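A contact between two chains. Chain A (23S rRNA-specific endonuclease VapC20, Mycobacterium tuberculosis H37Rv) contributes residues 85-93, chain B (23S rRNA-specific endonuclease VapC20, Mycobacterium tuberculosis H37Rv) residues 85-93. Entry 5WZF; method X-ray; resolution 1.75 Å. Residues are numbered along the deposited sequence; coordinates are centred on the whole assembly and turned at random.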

# COMPACT_ATOMS: atom_id res chain seq x y z
N GLU A 85 1.08 5.70 -12.92
CA GLU A 85 2.43 6.10 -12.56
C GLU A 85 3.02 5.15 -11.52
O GLU A 85 2.40 4.87 -10.49
CB GLU A 85 2.44 7.53 -12.02
CG GLU A 85 3.80 8.20 -12.02
CD GLU A 85 4.27 8.60 -13.41
OE1 GLU A 85 3.43 8.66 -14.33
OE2 GLU A 85 5.48 8.86 -13.57
N HIS A 86 4.22 4.63 -11.79
CA HIS A 86 4.96 3.89 -10.79
C HIS A 86 5.68 4.90 -9.91
O HIS A 86 6.58 5.61 -10.37
CB HIS A 86 5.95 2.93 -11.44
CG HIS A 86 6.77 2.15 -10.46
ND1 HIS A 86 6.47 0.85 -10.10
CD2 HIS A 86 7.88 2.49 -9.75
CE1 HIS A 86 7.36 0.42 -9.22
NE2 HIS A 86 8.22 1.40 -8.99
N VAL A 87 5.27 4.98 -8.65
CA VAL A 87 5.89 5.92 -7.72
C VAL A 87 7.35 5.55 -7.50
O VAL A 87 7.66 4.45 -7.04
CB VAL A 87 5.15 5.97 -6.38
CG1 VAL A 87 5.80 6.98 -5.45
CG2 VAL A 87 3.67 6.31 -6.60
N THR A 88 8.24 6.47 -7.84
CA THR A 88 9.68 6.22 -7.73
C THR A 88 10.12 6.26 -6.27
O THR A 88 9.40 6.75 -5.41
CB THR A 88 10.50 7.25 -8.51
OG1 THR A 88 10.25 8.56 -7.97
CG2 THR A 88 10.13 7.23 -10.00
N ALA A 89 11.32 5.74 -6.02
CA ALA A 89 11.90 5.77 -4.68
C ALA A 89 12.02 7.21 -4.18
O ALA A 89 11.80 7.49 -3.00
CB ALA A 89 13.26 5.08 -4.68
N ASP A 90 12.38 8.12 -5.09
CA ASP A 90 12.56 9.52 -4.73
C ASP A 90 11.24 10.18 -4.33
O ASP A 90 11.20 10.97 -3.39
CB ASP A 90 13.21 10.30 -5.88
CG ASP A 90 14.67 9.94 -6.08
OD1 ASP A 90 15.32 9.53 -5.09
OD2 ASP A 90 15.17 10.09 -7.21
N LEU A 91 10.17 9.86 -5.05
CA LEU A 91 8.86 10.39 -4.70
C LEU A 91 8.38 9.82 -3.38
O LEU A 91 7.73 10.52 -2.59
CB LEU A 91 7.84 10.11 -5.81
CG LEU A 91 7.72 11.19 -6.89
CD1 LEU A 91 6.54 10.93 -7.80
CD2 LEU A 91 7.62 12.56 -6.25
N GLU A 92 8.69 8.56 -3.12
CA GLU A 92 8.37 7.96 -1.83
C GLU A 92 9.13 8.67 -0.71
O GLU A 92 8.58 8.91 0.36
CB GLU A 92 8.67 6.46 -1.82
CG GLU A 92 7.67 5.63 -2.64
CD GLU A 92 7.93 4.14 -2.56
OE1 GLU A 92 8.95 3.74 -1.97
OE2 GLU A 92 7.12 3.36 -3.10
N GLU A 93 10.39 9.01 -0.96
CA GLU A 93 11.17 9.74 0.04
C GLU A 93 10.55 11.10 0.34
O GLU A 93 10.51 11.53 1.50
CB GLU A 93 12.62 9.90 -0.43
CG GLU A 93 13.50 10.69 0.53
CD GLU A 93 13.65 10.03 1.89
OE1 GLU A 93 13.92 10.75 2.87
OE2 GLU A 93 13.51 8.79 1.99
N GLU B 85 13.70 -3.19 0.29
CA GLU B 85 13.58 -3.42 -1.15
C GLU B 85 12.47 -2.56 -1.75
O GLU B 85 11.32 -2.63 -1.32
CB GLU B 85 13.30 -4.90 -1.42
CG GLU B 85 13.01 -5.24 -2.87
CD GLU B 85 14.27 -5.37 -3.70
OE1 GLU B 85 15.38 -5.33 -3.12
OE2 GLU B 85 14.16 -5.51 -4.94
N HIS B 86 12.82 -1.74 -2.74
CA HIS B 86 11.82 -1.04 -3.54
C HIS B 86 11.32 -1.97 -4.64
O HIS B 86 12.07 -2.31 -5.56
CB HIS B 86 12.38 0.25 -4.15
CG HIS B 86 11.42 0.94 -5.08
ND1 HIS B 86 10.55 1.91 -4.66
CD2 HIS B 86 11.19 0.77 -6.40
CE1 HIS B 86 9.82 2.32 -5.69
NE2 HIS B 86 10.19 1.64 -6.76
N VAL B 87 10.07 -2.40 -4.53
CA VAL B 87 9.51 -3.34 -5.49
C VAL B 87 9.49 -2.72 -6.89
O VAL B 87 8.86 -1.68 -7.10
CB VAL B 87 8.10 -3.78 -5.09
CG1 VAL B 87 7.58 -4.83 -6.07
CG2 VAL B 87 8.10 -4.34 -3.67
N THR B 88 10.18 -3.35 -7.83
CA THR B 88 10.28 -2.84 -9.19
C THR B 88 8.97 -3.02 -9.95
O THR B 88 8.09 -3.77 -9.53
CB THR B 88 11.40 -3.54 -9.97
OG1 THR B 88 11.06 -4.92 -10.17
CG2 THR B 88 12.72 -3.45 -9.21
N ALA B 89 8.85 -2.32 -11.08
CA ALA B 89 7.68 -2.43 -11.93
C ALA B 89 7.48 -3.87 -12.40
O ALA B 89 6.36 -4.36 -12.43
CB ALA B 89 7.79 -1.49 -13.13
N ASP B 90 8.58 -4.52 -12.76
CA ASP B 90 8.55 -5.92 -13.19
C ASP B 90 8.01 -6.84 -12.11
O ASP B 90 7.19 -7.71 -12.38
CB ASP B 90 9.95 -6.39 -13.61
CG ASP B 90 10.34 -5.92 -14.99
OD1 ASP B 90 9.43 -5.57 -15.78
OD2 ASP B 90 11.55 -5.89 -15.29
N LEU B 91 8.48 -6.65 -10.89
CA LEU B 91 8.06 -7.50 -9.78
C LEU B 91 6.59 -7.25 -9.45
O LEU B 91 5.85 -8.20 -9.18
CB LEU B 91 8.94 -7.25 -8.55
CG LEU B 91 9.06 -8.39 -7.54
CD1 LEU B 91 9.49 -9.68 -8.22
CD2 LEU B 91 10.04 -8.03 -6.44
N GLU B 92 6.17 -5.99 -9.51
CA GLU B 92 4.76 -5.66 -9.30
C GLU B 92 3.86 -6.33 -10.34
O GLU B 92 2.78 -6.80 -10.01
CB GLU B 92 4.55 -4.14 -9.34
CG GLU B 92 4.94 -3.44 -8.05
CD GLU B 92 4.38 -2.03 -7.95
OE1 GLU B 92 3.75 -1.57 -8.92
OE2 GLU B 92 4.56 -1.41 -6.89
N GLU B 93 4.32 -6.39 -11.58
CA GLU B 93 3.51 -7.01 -12.63
C GLU B 93 3.36 -8.51 -12.36
O GLU B 93 2.30 -9.08 -12.60
CB GLU B 93 4.13 -6.77 -14.01
CG GLU B 93 3.37 -7.42 -15.16
CD GLU B 93 1.96 -6.87 -15.32
OE1 GLU B 93 1.71 -5.73 -14.88
OE2 GLU B 93 1.11 -7.59 -15.88
O HOH W 1 4.65 -0.65 -11.20

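The same segment from each VapC20 chain, a loop leading into the start of a helix, meets its copy so that H86(A) pairs with A89(B) and A89(A) with H86(B) (CA to CA 7.0 and 6.9 Å); 265 Å² is buried in total. Along chain B, E85(B) stays out of reach. H86(B), chi1 t, points toward chain A and makes the central contact: its NE2 lies 3.0 Å from NE2 of H86(A), a hydrogen bond in which one ring must donate and the other accept. The rings meet rim to rim, because the proton or lone pair of NE2 lies in the ring plane; the planes stand at 72°. Beyond this bond, CE1 of H86(B) approaches O of V87(A) at 3.3 Å, the polarised ring carbon facing a carbonyl. V87(B) returns the contact, its O 3.3 Å from CE1 of H86(A). The CA-to-CB bond of T88(B) points away from chain A, and its OG1 caps its own helix, accepting from N of L91(B) at 3.2 Å. A89(B) sets its small CB 4.0 Å from ND1 of H86(A). D90(B) and L91(B) do not reach the chain A stretch. E92(B), one helical turn on from T88(B), points toward chain A; a water bridges its OE1 and ND1 of H86(A), 2.6 Å from each, donating to the carboxylate. E93(B) lies beyond reach.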